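Thymine dioxygenase (Neurospora crassa, PDB 5C3Q) probably catalyses the iron- and 2-oxoglutarate-dependent oxidation of the methyl group of thymine, as expected of a fungal thymine-7-hydroxylase. Local coordinates at residues V8-L13 against S237-I243; S122-G126 against N135-A139; L161-M166 against S221-L225; R262-D266 against E315-I321. One frame throughout, in Å; residues are numbered along the deposited sequence.

Contact 1 of 4, residues V8-L13 against S237-I243; sequences VNEDGL and SPNGQFI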
loop_
_atom_site.group_PDB
_atom_site.type_symbol
_atom_site.label_atom_id
_atom_site.label_comp_id
_atom_site.label_asym_id
_atom_site.label_seq_id
_atom_site.Cartn_x
_atom_site.Cartn_y
_atom_site.Cartn_z
ATOM N N VAL A 8 -9.239 -2.482 -14.671
ATOM C CA VAL A 8 -9.047 -1.171 -15.282
ATOM C C VAL A 8 -8.478 -1.350 -16.683
ATOM O O VAL A 8 -7.565 -2.144 -16.888
ATOM C CB VAL A 8 -8.070 -0.310 -14.452
ATOM C CG1 VAL A 8 -7.819 1.036 -15.115
ATOM C CG2 VAL A 8 -8.604 -0.114 -13.043
ATOM N N ASN A 9 -9.028 -0.607 -17.639
ATOM C CA ASN A 9 -8.558 -0.638 -19.020
ATOM C C ASN A 9 -8.792 0.708 -19.703
ATOM O O ASN A 9 -9.787 0.895 -20.411
ATOM C CB ASN A 9 -9.247 -1.764 -19.795
ATOM C CG ASN A 9 -8.603 -2.026 -21.146
ATOM O OD1 ASN A 9 -7.854 -1.199 -21.664
ATOM N ND2 ASN A 9 -8.897 -3.185 -21.728
ATOM N N GLU A 10 -7.869 1.640 -19.474
ATOM C CA GLU A 10 -7.971 2.994 -20.006
ATOM C C GLU A 10 -6.584 3.584 -20.256
ATOM O O GLU A 10 -5.670 3.408 -19.449
ATOM C CB GLU A 10 -8.729 3.897 -19.033
ATOM C CG GLU A 10 -10.197 3.542 -18.848
ATOM C CD GLU A 10 -10.930 4.471 -17.890
ATOM O OE1 GLU A 10 -10.387 5.546 -17.534
ATOM O OE2 GLU A 10 -12.067 4.124 -17.497
ATOM N N ASP A 11 -6.441 4.271 -21.387
ATOM C CA ASP A 11 -5.226 5.013 -21.722
ATOM C C ASP A 11 -3.962 4.154 -21.745
ATOM O O ASP A 11 -2.872 4.630 -21.426
ATOM C CB ASP A 11 -5.052 6.190 -20.753
ATOM C CG ASP A 11 -4.186 7.289 -21.321
ATOM O OD1 ASP A 11 -4.405 7.656 -22.493
ATOM O OD2 ASP A 11 -3.290 7.790 -20.602
ATOM N N GLY A 12 -4.112 2.891 -22.134
ATOM C CA GLY A 12 -2.991 1.955 -22.180
ATOM C C GLY A 12 -2.675 1.292 -20.848
ATOM O O GLY A 12 -1.781 0.454 -20.781
ATOM N N LEU A 13 -3.394 1.672 -19.789
ATOM C CA LEU A 13 -3.239 1.050 -18.470
ATOM C C LEU A 13 -4.238 -0.088 -18.365
ATOM O O LEU A 13 -5.446 0.145 -18.375
ATOM C CB LEU A 13 -3.490 2.060 -17.344
ATOM C CG LEU A 13 -3.398 1.537 -15.902
ATOM C CD1 LEU A 13 -1.968 1.180 -15.525
ATOM C CD2 LEU A 13 -3.952 2.563 -14.928
ATOM N N SER A 237 -0.939 5.948 -15.949
ATOM C CA SER A 237 -0.855 5.123 -17.147
ATOM C C SER A 237 0.527 5.244 -17.795
ATOM O O SER A 237 1.273 6.182 -17.495
ATOM C CB SER A 237 -1.916 5.563 -18.155
ATOM O OG SER A 237 -1.550 6.784 -18.770
ATOM N N PRO A 238 0.865 4.309 -18.706
ATOM C CA PRO A 238 2.116 4.428 -19.461
ATOM C C PRO A 238 2.208 5.669 -20.357
ATOM O O PRO A 238 3.307 6.029 -20.783
ATOM C CB PRO A 238 2.153 3.144 -20.308
ATOM C CG PRO A 238 0.774 2.589 -20.270
ATOM C CD PRO A 238 0.209 3.011 -18.951
ATOM N N ASN A 239 1.074 6.305 -20.648
ATOM C CA ASN A 239 1.058 7.561 -21.393
ATOM C C ASN A 239 1.110 8.787 -20.488
ATOM O O ASN A 239 1.069 9.908 -20.976
ATOM C CB ASN A 239 -0.179 7.637 -22.290
ATOM C CG ASN A 239 -0.312 6.431 -23.193
ATOM O OD1 ASN A 239 0.687 5.857 -23.628
ATOM N ND2 ASN A 239 -1.548 6.033 -23.472
ATOM N N GLY A 240 1.184 8.568 -19.175
ATOM C CA GLY A 240 1.429 9.644 -18.215
ATOM C C GLY A 240 0.187 10.317 -17.651
ATOM O O GLY A 240 0.276 11.424 -17.128
ATOM N N GLN A 241 -0.961 9.651 -17.747
ATOM C CA GLN A 241 -2.224 10.193 -17.249
ATOM C C GLN A 241 -2.716 9.364 -16.081
ATOM O O GLN A 241 -2.626 8.133 -16.108
ATOM C CB GLN A 241 -3.296 10.158 -18.335
ATOM C CG GLN A 241 -2.901 10.809 -19.644
ATOM C CD GLN A 241 -3.034 12.311 -19.602
ATOM O OE1 GLN A 241 -2.388 12.976 -18.790
ATOM N NE2 GLN A 241 -3.872 12.860 -20.480
ATOM N N PHE A 242 -3.259 10.036 -15.070
ATOM C CA PHE A 242 -3.834 9.344 -13.922
ATOM C C PHE A 242 -5.205 8.773 -14.279
ATOM O O PHE A 242 -6.085 9.493 -14.751
ATOM C CB PHE A 242 -3.931 10.275 -12.712
ATOM C CG PHE A 242 -2.627 10.452 -11.987
ATOM C CD1 PHE A 242 -2.141 9.447 -11.163
ATOM C CD2 PHE A 242 -1.878 11.611 -12.140
ATOM C CE1 PHE A 242 -0.936 9.596 -10.497
ATOM C CE2 PHE A 242 -0.673 11.768 -11.473
ATOM C CZ PHE A 242 -0.200 10.758 -10.652
ATOM N N ILE A 243 -5.360 7.471 -14.055
ATOM C CA ILE A 243 -6.577 6.745 -14.385
ATOM C C ILE A 243 -7.230 6.261 -13.100
ATOM O O ILE A 243 -6.544 5.776 -12.198
ATOM C CB ILE A 243 -6.255 5.523 -15.270
ATOM C CG1 ILE A 243 -5.478 5.949 -16.524
ATOM C CG2 ILE A 243 -7.523 4.763 -15.629
ATOM C CD1 ILE A 243 -6.181 6.957 -17.413
#
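Two tight turns meet here, and D11 supplies the polar link between them. In the type I' turn E10-L13, paired bonds (L13 N to E10 O, 2.9 Å; E10 N to L13 O, 3.1 Å) tie E10 to L13. D11 directs its CA-to-CB bond toward the other segment, and its carboxylate meets the type I turn S237-G240. Its OD2 accepts from S237 OG at 2.7 Å, while OD1 takes a weak bond from N239 ND2 at 3.4 Å; N239 ND2 is nearer D11 O, 2.8 Å, but at too poor an angle for a hydrogen bond. S237 OG itself accepts from Q241 N at 3.1 Å and more weakly from N239 N at 3.3 Å; G240 N is satisfied by S237 O at 2.9 Å. Beside these polar groups I243 is enclosed: its CG2 lies 3.8 Å from V8 CG1, its CB 3.8 Å from L13 CD2 and its CD1 3.6 Å from D11 CB. Two hairpins thus join at sheet edges: strand 8-10, paired to I15 through V8, ends the nine-stranded sheet, and strand 242-244, paired to V235 through I243, the four-stranded one.

Contact 2 of 4, residues S122-G126 against N135-A139; sequences SYEIG and NPWPA. With EDO (1,2-ethanediol), chain I.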
loop_
_atom_site.group_PDB
_atom_site.type_symbol
_atom_site.label_atom_id
_atom_site.label_comp_id
_atom_site.label_asym_id
_atom_site.label_seq_id
_atom_site.Cartn_x
_atom_site.Cartn_y
_atom_site.Cartn_z
ATOM N N SER A 122 -3.798 8.721 9.543
ATOM C CA SER A 122 -3.366 7.334 9.473
ATOM C C SER A 122 -2.893 6.810 10.820
ATOM O O SER A 122 -2.498 7.572 11.703
ATOM C CB SER A 122 -2.257 7.174 8.431
ATOM O OG SER A 122 -1.094 7.886 8.803
ATOM N N TYR A 123 -2.959 5.493 10.963
ATOM C CA TYR A 123 -2.436 4.809 12.125
ATOM C C TYR A 123 -1.721 3.550 11.651
ATOM O O TYR A 123 -2.321 2.693 10.993
ATOM C CB TYR A 123 -3.567 4.464 13.091
ATOM C CG TYR A 123 -3.094 3.743 14.328
ATOM C CD1 TYR A 123 -2.447 4.430 15.354
ATOM C CD2 TYR A 123 -3.286 2.375 14.473
ATOM C CE1 TYR A 123 -2.010 3.772 16.490
ATOM C CE2 TYR A 123 -2.852 1.710 15.604
ATOM C CZ TYR A 123 -2.215 2.410 16.609
ATOM O OH TYR A 123 -1.783 1.739 17.729
ATOM N N GLU A 124 -0.441 3.441 11.993
ATOM C CA GLU A 124 0.403 2.360 11.497
ATOM C C GLU A 124 0.822 1.364 12.582
ATOM O O GLU A 124 1.247 1.743 13.679
ATOM C CB GLU A 124 1.610 2.952 10.786
ATOM C CG GLU A 124 1.212 3.556 9.444
ATOM C CD GLU A 124 2.246 4.493 8.868
ATOM O OE1 GLU A 124 2.514 4.399 7.647
ATOM O OE2 GLU A 124 2.777 5.333 9.623
ATOM N N ILE A 125 0.689 0.088 12.236
ATOM C CA ILE A 125 0.952 -1.033 13.122
ATOM C C ILE A 125 2.009 -1.917 12.468
ATOM O O ILE A 125 1.862 -2.289 11.305
ATOM C CB ILE A 125 -0.338 -1.862 13.332
ATOM C CG1 ILE A 125 -1.391 -1.039 14.080
ATOM C CG2 ILE A 125 -0.049 -3.150 14.085
ATOM C CD1 ILE A 125 -2.816 -1.463 13.777
ATOM N N GLY A 126 3.067 -2.237 13.211
ATOM C CA GLY A 126 4.102 -3.170 12.750
ATOM C C GLY A 126 3.913 -4.511 13.426
ATOM O O GLY A 126 2.964 -4.689 14.190
ATOM N N ASN A 135 4.551 -1.471 19.314
ATOM C CA ASN A 135 3.394 -0.759 18.767
ATOM C C ASN A 135 2.732 0.105 19.839
ATOM O O ASN A 135 2.467 -0.384 20.937
ATOM C CB ASN A 135 2.363 -1.747 18.210
ATOM C CG ASN A 135 2.802 -2.384 16.905
ATOM O OD1 ASN A 135 3.335 -1.709 16.025
ATOM N ND2 ASN A 135 2.576 -3.685 16.772
ATOM N N PRO A 136 2.462 1.390 19.531
ATOM C CA PRO A 136 1.769 2.241 20.501
ATOM C C PRO A 136 0.252 2.044 20.444
ATOM O O PRO A 136 -0.457 2.832 19.818
ATOM C CB PRO A 136 2.167 3.654 20.066
ATOM C CG PRO A 136 2.358 3.541 18.590
ATOM C CD PRO A 136 2.839 2.137 18.316
ATOM N N TRP A 137 -0.233 0.987 21.090
ATOM C CA TRP A 137 -1.658 0.665 21.068
ATOM C C TRP A 137 -2.433 1.639 21.953
ATOM O O TRP A 137 -1.936 2.039 23.003
ATOM C CB TRP A 137 -1.901 -0.757 21.568
ATOM C CG TRP A 137 -1.288 -1.825 20.722
ATOM C CD1 TRP A 137 -0.162 -2.541 20.998
ATOM C CD2 TRP A 137 -1.779 -2.314 19.468
ATOM N NE1 TRP A 137 0.081 -3.449 19.994
ATOM C CE2 TRP A 137 -0.895 -3.327 19.040
ATOM C CE3 TRP A 137 -2.879 -1.992 18.662
ATOM C CZ2 TRP A 137 -1.075 -4.023 17.841
ATOM C CZ3 TRP A 137 -3.058 -2.683 17.469
ATOM C CH2 TRP A 137 -2.158 -3.689 17.071
ATOM N N PRO A 138 -3.653 2.021 21.536
ATOM C CA PRO A 138 -4.479 2.876 22.384
ATOM C C PRO A 138 -5.135 2.056 23.488
ATOM O O PRO A 138 -5.176 0.829 23.396
ATOM C CB PRO A 138 -5.531 3.406 21.412
ATOM C CG PRO A 138 -5.701 2.304 20.424
ATOM C CD PRO A 138 -4.376 1.594 20.324
ATOM N N ALA A 139 -5.643 2.727 24.517
ATOM C CA ALA A 139 -6.292 2.045 25.637
ATOM C C ALA A 139 -7.571 1.348 25.174
ATOM O O ALA A 139 -8.328 1.894 24.369
ATOM C CB ALA A 139 -6.599 3.028 26.756
HETATM C C1 EDO I . 3.617 8.247 8.889
HETATM O O1 EDO I . 2.911 7.512 7.885
HETATM C C2 EDO I . 3.639 9.729 8.543
HETATM O O2 EDO I . 4.759 10.046 7.712
#
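S122 starts the segment inside the sheet, its backbone paired with S93. At Y123 the first link to the 135-139 loop appears: OH donates to P136 O at 2.7 Å, an acceptor lying at the ring edge near its plane, and the same OH is 3.7 Å from P138 CD. The carbonyl is presented by an inverse gamma turn centred on P136, closed by a weak bond from W137 N to N135 O (3.0 Å). E124 leads away from the loop. Its OE1 forms a salt bridge with R192, which lines both the thymine and the 2-oxoglutarate pockets, while OE2 accepts from O1 of an ethanediol at 2.8 Å. Strand 121-125 belongs to the large sheet of the double-stranded beta-helix, between strands 190-200 and 91-93, and residues 135-138 run back past 123-126, their end-to-end directions 144° apart. I125 adds an apolar touch, its CG2 lying 3.7 Å from W137 CH2. At G126 the N135 side-chain amide stands in for the peptide of a neighbouring strand, engaging both backbone groups of one residue: G126 N donates to N135 OD1 (2.9 Å, 159°) and N135 ND2 donates to G126 O (2.8 Å, 163°). N135 ND2 also reaches E128 OE1, the acceptor that W137 NE1 uses as well.

Contact 3 of 4, residues L161-M166 against S221-L225; sequences LHIEVM and SITLL. With AKG (2-oxoglutaric acid), chain F.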
loop_
_atom_site.group_PDB
_atom_site.type_symbol
_atom_site.label_atom_id
_atom_site.label_comp_id
_atom_site.label_asym_id
_atom_site.label_seq_id
_atom_site.Cartn_x
_atom_site.Cartn_y
_atom_site.Cartn_z
ATOM N N LEU A 161 -0.947 -13.694 3.177
ATOM C CA LEU A 161 -1.246 -13.374 1.773
ATOM C C LEU A 161 -0.014 -12.865 1.019
ATOM O O LEU A 161 0.182 -13.191 -0.152
ATOM C CB LEU A 161 -2.381 -12.349 1.681
ATOM C CG LEU A 161 -2.879 -11.983 0.281
ATOM C CD1 LEU A 161 -3.278 -13.217 -0.516
ATOM C CD2 LEU A 161 -4.047 -11.013 0.374
ATOM N N HIS A 162 0.812 -12.064 1.686
ATOM C CA HIS A 162 2.081 -11.615 1.110
ATOM C C HIS A 162 2.914 -12.805 0.639
ATOM O O HIS A 162 3.392 -12.832 -0.499
ATOM C CB HIS A 162 2.879 -10.807 2.136
ATOM C CG HIS A 162 4.212 -10.336 1.642
ATOM N ND1 HIS A 162 5.307 -10.212 2.468
ATOM C CD2 HIS A 162 4.626 -9.952 0.411
ATOM C CE1 HIS A 162 6.339 -9.776 1.767
ATOM N NE2 HIS A 162 5.952 -9.608 0.517
ATOM N N ILE A 163 3.081 -13.781 1.525
ATOM C CA ILE A 163 3.862 -14.975 1.214
ATOM C C ILE A 163 3.298 -15.674 -0.027
ATOM O O ILE A 163 4.059 -16.085 -0.897
ATOM C CB ILE A 163 3.928 -15.934 2.428
ATOM C CG1 ILE A 163 4.816 -15.323 3.518
ATOM C CG2 ILE A 163 4.478 -17.304 2.034
ATOM C CD1 ILE A 163 4.629 -15.932 4.894
ATOM N N GLU A 164 1.972 -15.769 -0.122
ATOM C CA GLU A 164 1.330 -16.464 -1.245
ATOM C C GLU A 164 1.447 -15.694 -2.559
ATOM O O GLU A 164 1.641 -16.299 -3.609
ATOM C CB GLU A 164 -0.148 -16.763 -0.943
ATOM C CG GLU A 164 -0.396 -17.650 0.277
ATOM C CD GLU A 164 -0.062 -19.120 0.065
ATOM O OE1 GLU A 164 0.625 -19.473 -0.925
ATOM O OE2 GLU A 164 -0.487 -19.943 0.913
ATOM N N VAL A 165 1.329 -14.368 -2.509
ATOM C CA VAL A 165 1.498 -13.547 -3.709
ATOM C C VAL A 165 2.927 -13.657 -4.245
ATOM O O VAL A 165 3.126 -13.759 -5.451
ATOM C CB VAL A 165 1.125 -12.062 -3.480
ATOM C CG1 VAL A 165 1.488 -11.216 -4.696
ATOM C CG2 VAL A 165 -0.363 -11.926 -3.197
ATOM N N MET A 166 3.916 -13.650 -3.354
ATOM C CA MET A 166 5.311 -13.821 -3.772
ATOM C C MET A 166 5.534 -15.211 -4.375
ATOM O O MET A 166 6.279 -15.351 -5.347
ATOM C CB MET A 166 6.280 -13.577 -2.612
ATOM C CG MET A 166 6.285 -12.152 -2.063
ATOM S SD MET A 166 6.335 -10.812 -3.278
ATOM C CE MET A 166 7.977 -10.991 -3.965
ATOM N N SER A 221 8.027 -4.497 -1.115
ATOM C CA SER A 221 7.870 -5.579 -2.086
ATOM C C SER A 221 6.521 -5.438 -2.790
ATOM O O SER A 221 6.466 -5.211 -4.003
ATOM C CB SER A 221 7.991 -6.947 -1.407
ATOM O OG SER A 221 7.147 -7.035 -0.263
ATOM N N ILE A 222 5.442 -5.582 -2.021
ATOM C CA ILE A 222 4.090 -5.309 -2.506
ATOM C C ILE A 222 3.267 -4.568 -1.448
ATOM O O ILE A 222 3.625 -4.521 -0.263
ATOM C CB ILE A 222 3.325 -6.595 -2.937
ATOM C CG1 ILE A 222 3.027 -7.500 -1.738
ATOM C CG2 ILE A 222 4.097 -7.362 -4.009
ATOM C CD1 ILE A 222 2.176 -8.713 -2.073
ATOM N N THR A 223 2.162 -3.986 -1.892
ATOM C CA THR A 223 1.201 -3.387 -0.995
ATOM C C THR A 223 -0.144 -4.032 -1.259
ATOM O O THR A 223 -0.534 -4.208 -2.415
ATOM C CB THR A 223 1.095 -1.863 -1.198
ATOM O OG1 THR A 223 2.367 -1.261 -0.957
ATOM C CG2 THR A 223 0.061 -1.245 -0.247
ATOM N N LEU A 224 -0.825 -4.414 -0.184
ATOM C CA LEU A 224 -2.181 -4.929 -0.268
ATOM C C LEU A 224 -3.080 -3.778 0.134
ATOM O O LEU A 224 -3.063 -3.360 1.291
ATOM C CB LEU A 224 -2.373 -6.119 0.676
ATOM C CG LEU A 224 -1.331 -7.232 0.557
ATOM C CD1 LEU A 224 -1.503 -8.250 1.672
ATOM C CD2 LEU A 224 -1.411 -7.902 -0.805
ATOM N N LEU A 225 -3.835 -3.251 -0.825
ATOM C CA LEU A 225 -4.698 -2.099 -0.589
ATOM C C LEU A 225 -6.162 -2.503 -0.595
ATOM O O LEU A 225 -6.705 -2.913 -1.624
ATOM C CB LEU A 225 -4.456 -1.004 -1.633
ATOM C CG LEU A 225 -5.297 0.252 -1.373
ATOM C CD1 LEU A 225 -4.726 1.067 -0.224
ATOM C CD2 LEU A 225 -5.400 1.100 -2.623
HETATM C C1 AKG F . -0.730 4.676 0.560
HETATM O O1 AKG F . 0.466 4.480 0.219
HETATM O O2 AKG F . -1.052 4.836 1.755
HETATM C C2 AKG F . -1.779 4.733 -0.471
HETATM O O5 AKG F . -1.466 4.743 -1.658
HETATM C C3 AKG F . -3.237 4.782 -0.055
HETATM C C4 AKG F . -4.154 4.669 -1.270
HETATM C C5 AKG F . -5.609 4.629 -0.868
HETATM O O3 AKG F . -6.413 4.083 -1.652
HETATM O O4 AKG F . -5.977 5.144 0.210
#
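A classic beta bulge at the start of strand 222-227 sets this contact apart: S221 and I222 both face C295, so two successive residues direct their CA-to-CB bonds toward helix 147-173. S221 OG comes within 2.9 Å of H162 NE2 and also makes a weak hydrogen bond to C295 O. I222 is the most covered residue of the strand segment, meeting three helix side chains: its CG1 is 3.6 Å from H162 CD2, its CD1 3.7 Å from V165 CG1 and its CG2 4.2 Å from M166 SD. Beyond the bulge, L224 points the same way and its CD1 touches L161 CD2 at 4.0 Å. The helix contributes residues 161, 162, 165 and 166, the spacing of one helical face. The axis of 161-166 passes 9.9 Å from that of 222-225 at a crossing angle of 124°, a separation spanned by the I222, L224, V165 and L161 side chains together with the H162 ring and the M166 thioether. T223 and L225 have no contact with the helix segment: T223 OG1 is hydrogen-bonded to the metal ligand D218, and L225 CD2 lies 3.3 Å from O3 of 2-oxoglutarate. Within the double-stranded beta-helix, strand 222-227 runs between strands 251-256 and 284-295, where L224 touches V252 and Y293, while H162 also packs on V184 of helix 181-184 and L161 on F20 and I53.

Contact 4 of 4, residues R262-D266 against E315-I321; sequences RWSND and ERKYEGI. With EDO (1,2-ethanediol), chain K.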
loop_
_atom_site.group_PDB
_atom_site.type_symbol
_atom_site.label_atom_id
_atom_site.label_comp_id
_atom_site.label_asym_id
_atom_site.label_seq_id
_atom_site.Cartn_x
_atom_site.Cartn_y
_atom_site.Cartn_z
ATOM N N ARG A 262 13.274 -2.853 -8.074
ATOM C CA ARG A 262 14.730 -2.942 -8.053
ATOM C C ARG A 262 15.226 -4.396 -7.967
ATOM O O ARG A 262 16.135 -4.796 -8.687
ATOM C CB ARG A 262 15.242 -2.150 -6.855
ATOM C CG ARG A 262 16.743 -2.070 -6.750
ATOM C CD ARG A 262 17.151 -1.514 -5.404
ATOM N NE ARG A 262 18.601 -1.382 -5.361
ATOM C CZ ARG A 262 19.272 -0.248 -5.174
ATOM N NH1 ARG A 262 18.643 0.904 -4.963
ATOM N NH2 ARG A 262 20.599 -0.291 -5.176
ATOM N N TRP A 263 14.629 -5.158 -7.056
ATOM C CA TRP A 263 14.918 -6.592 -6.867
ATOM C C TRP A 263 14.748 -7.400 -8.165
ATOM O O TRP A 263 15.530 -8.311 -8.459
ATOM C CB TRP A 263 13.963 -7.120 -5.795
ATOM C CG TRP A 263 14.354 -8.365 -5.077
ATOM C CD1 TRP A 263 15.497 -9.094 -5.222
ATOM C CD2 TRP A 263 13.604 -8.994 -4.039
ATOM N NE1 TRP A 263 15.490 -10.161 -4.354
ATOM C CE2 TRP A 263 14.337 -10.119 -3.613
ATOM C CE3 TRP A 263 12.372 -8.719 -3.431
ATOM C CZ2 TRP A 263 13.882 -10.970 -2.604
ATOM C CZ3 TRP A 263 11.920 -9.568 -2.430
ATOM C CH2 TRP A 263 12.675 -10.676 -2.027
ATOM N N SER A 264 13.729 -7.038 -8.939
ATOM C CA SER A 264 13.396 -7.696 -10.201
ATOM C C SER A 264 14.199 -7.176 -11.394
ATOM O O SER A 264 13.945 -7.575 -12.535
ATOM C CB SER A 264 11.901 -7.509 -10.481
ATOM O OG SER A 264 11.612 -6.187 -10.901
ATOM N N ASN A 265 15.151 -6.280 -11.137
ATOM C CA ASN A 265 15.927 -5.629 -12.184
ATOM C C ASN A 265 15.044 -4.855 -13.161
ATOM O O ASN A 265 15.280 -4.868 -14.370
ATOM C CB ASN A 265 16.794 -6.647 -12.937
ATOM C CG ASN A 265 17.969 -5.993 -13.637
ATOM O OD1 ASN A 265 18.642 -5.155 -13.051
ATOM N ND2 ASN A 265 18.209 -6.356 -14.899
ATOM N N ASP A 266 14.026 -4.195 -12.609
ATOM C CA ASP A 266 13.001 -3.460 -13.363
ATOM C C ASP A 266 12.186 -4.290 -14.364
ATOM O O ASP A 266 11.628 -3.734 -15.309
ATOM C CB ASP A 266 13.610 -2.229 -14.057
ATOM C CG ASP A 266 14.010 -1.144 -13.074
ATOM O OD1 ASP A 266 13.456 -1.113 -11.956
ATOM O OD2 ASP A 266 14.878 -0.320 -13.420
ATOM N N GLU A 315 23.546 -6.534 -17.661
ATOM C CA GLU A 315 22.145 -6.111 -17.651
ATOM C C GLU A 315 21.618 -5.736 -16.260
ATOM O O GLU A 315 20.544 -5.150 -16.154
ATOM C CB GLU A 315 21.258 -7.199 -18.264
ATOM C CG GLU A 315 21.522 -7.430 -19.744
ATOM C CD GLU A 315 21.056 -8.789 -20.227
ATOM O OE1 GLU A 315 20.089 -9.340 -19.658
ATOM O OE2 GLU A 315 21.669 -9.315 -21.179
ATOM N N ARG A 316 22.360 -6.079 -15.206
ATOM C CA ARG A 316 21.988 -5.700 -13.836
ATOM C C ARG A 316 22.117 -4.198 -13.630
ATOM O O ARG A 316 23.216 -3.646 -13.731
ATOM C CB ARG A 316 22.877 -6.392 -12.807
ATOM C CG ARG A 316 22.639 -7.880 -12.653
ATOM C CD ARG A 316 23.227 -8.342 -11.328
ATOM N NE ARG A 316 23.300 -9.794 -11.218
ATOM C CZ ARG A 316 23.664 -10.445 -10.115
ATOM N NH1 ARG A 316 23.991 -9.782 -9.008
ATOM N NH2 ARG A 316 23.699 -11.773 -10.113
ATOM N N LYS A 317 21.003 -3.550 -13.305
ATOM C CA LYS A 317 20.963 -2.096 -13.210
ATOM C C LYS A 317 21.400 -1.548 -11.849
ATOM O O LYS A 317 21.787 -0.382 -11.757
ATOM C CB LYS A 317 19.553 -1.593 -13.541
ATOM C CG LYS A 317 19.123 -1.903 -14.969
ATOM C CD LYS A 317 17.651 -1.611 -15.209
ATOM C CE LYS A 317 17.351 -0.123 -15.197
ATOM N NZ LYS A 317 16.053 0.174 -15.872
ATOM N N TYR A 318 21.347 -2.379 -10.804
ATOM C CA TYR A 318 21.480 -1.891 -9.429
ATOM C C TYR A 318 22.478 -2.677 -8.581
ATOM O O TYR A 318 22.561 -3.903 -8.678
ATOM C CB TYR A 318 20.114 -1.915 -8.739
ATOM C CG TYR A 318 19.059 -1.155 -9.504
ATOM C CD1 TYR A 318 19.116 0.229 -9.604
ATOM C CD2 TYR A 318 18.023 -1.819 -10.154
ATOM C CE1 TYR A 318 18.162 0.935 -10.318
ATOM C CE2 TYR A 318 17.062 -1.122 -10.868
ATOM C CZ TYR A 318 17.134 0.257 -10.944
ATOM O OH TYR A 318 16.188 0.965 -11.655
ATOM N N GLU A 319 23.218 -1.952 -7.744
ATOM C CA GLU A 319 24.050 -2.559 -6.708
ATOM C C GLU A 319 23.150 -3.187 -5.656
ATOM O O GLU A 319 22.020 -2.745 -5.453
ATOM C CB GLU A 319 24.943 -1.512 -6.031
ATOM C CG GLU A 319 26.029 -0.940 -6.923
ATOM C CD GLU A 319 26.996 -0.032 -6.180
ATOM O OE1 GLU A 319 27.408 -0.384 -5.052
ATOM O OE2 GLU A 319 27.355 1.032 -6.731
ATOM N N GLY A 320 23.656 -4.215 -4.983
ATOM C CA GLY A 320 22.929 -4.824 -3.873
ATOM C C GLY A 320 22.736 -3.836 -2.732
ATOM O O GLY A 320 23.576 -2.974 -2.506
ATOM N N ILE A 321 21.611 -3.944 -2.030
ATOM C CA ILE A 321 21.352 -3.114 -0.854
ATOM C C ILE A 321 20.653 -3.911 0.234
ATOM O O ILE A 321 19.937 -4.874 -0.046
ATOM C CB ILE A 321 20.460 -1.893 -1.172
ATOM C CG1 ILE A 321 19.276 -2.303 -2.051
ATOM C CG2 ILE A 321 21.271 -0.791 -1.840
ATOM C CD1 ILE A 321 18.108 -1.355 -1.964
HETATM C C1 EDO K . 21.951 2.517 -4.068
HETATM O O1 EDO K . 22.835 1.966 -5.057
HETATM C C2 EDO K . 20.840 3.275 -4.786
HETATM O O2 EDO K . 19.631 3.321 -4.018
HETATM O O HOH W 1 19.484 -4.124 -5.768
HETATM O O HOH W 2 20.008 -5.049 -10.604
HETATM O O HOH W 3 14.132 0.303 -9.709
#
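A Schellman motif ends helix 258-263, and the residues leaving it hold the loop 315-321. N265, at phi 59°, returns its N to R262 O at 3.0 Å. Its side-chain amide spans R316, with OD1 accepting from K317 N (2.9 Å, 171°) and ND2 donating to E315 O (2.9 Å, 172°), so a helix C-terminus is tied to an irregular backbone. D266 OD2 receives Y318 OH at 2.5 Å and forms a salt bridge with K317 NZ at 2.8 Å; D266 OD1 takes water 3. This surface loop leads into strand 321-322, which pairs with strand 302-303, while W263 turns away to meet F180 and F183 edge-to-face. R262, t at chi1 to chi3, has Y318 CG over one guanidinium face and I321 CD1 over the opposite face. R262 NH2 donates almost linearly to E319 O (2.8 Å, 176°), water 1 bridges R262 NE to that carbonyl, 2.9 Å from each atom, and R262 NH1 donates to O2 of an ethanediol, probably from the crystallisation liquor, at 2.8 Å.

Contacts 1, 2 and 3 all reach the large sheet, yet contacts 1 and 2 lie on opposite sides of the chain's centre, their centres 35 Å apart. Contact 3 is the most central, about 10 Å from that centre; its centre lies 21 Å from that of contact 2 and 23 Å from that of contact 1. The closest neighbours are contacts 3 and 4, with nearest atoms about 4 Å apart, and F180 is touched by both M166 and W263. Contact 3 includes a residue of the 2-oxoglutarate pocket, and contact 2 reaches R192 of both pockets through E124. L13 of contact 1 is about 9 Å from the metal ligand H273, between side chains, whereas contact 4 lies at the surface, the side chain of R262 about 13 Å from the bound thymine.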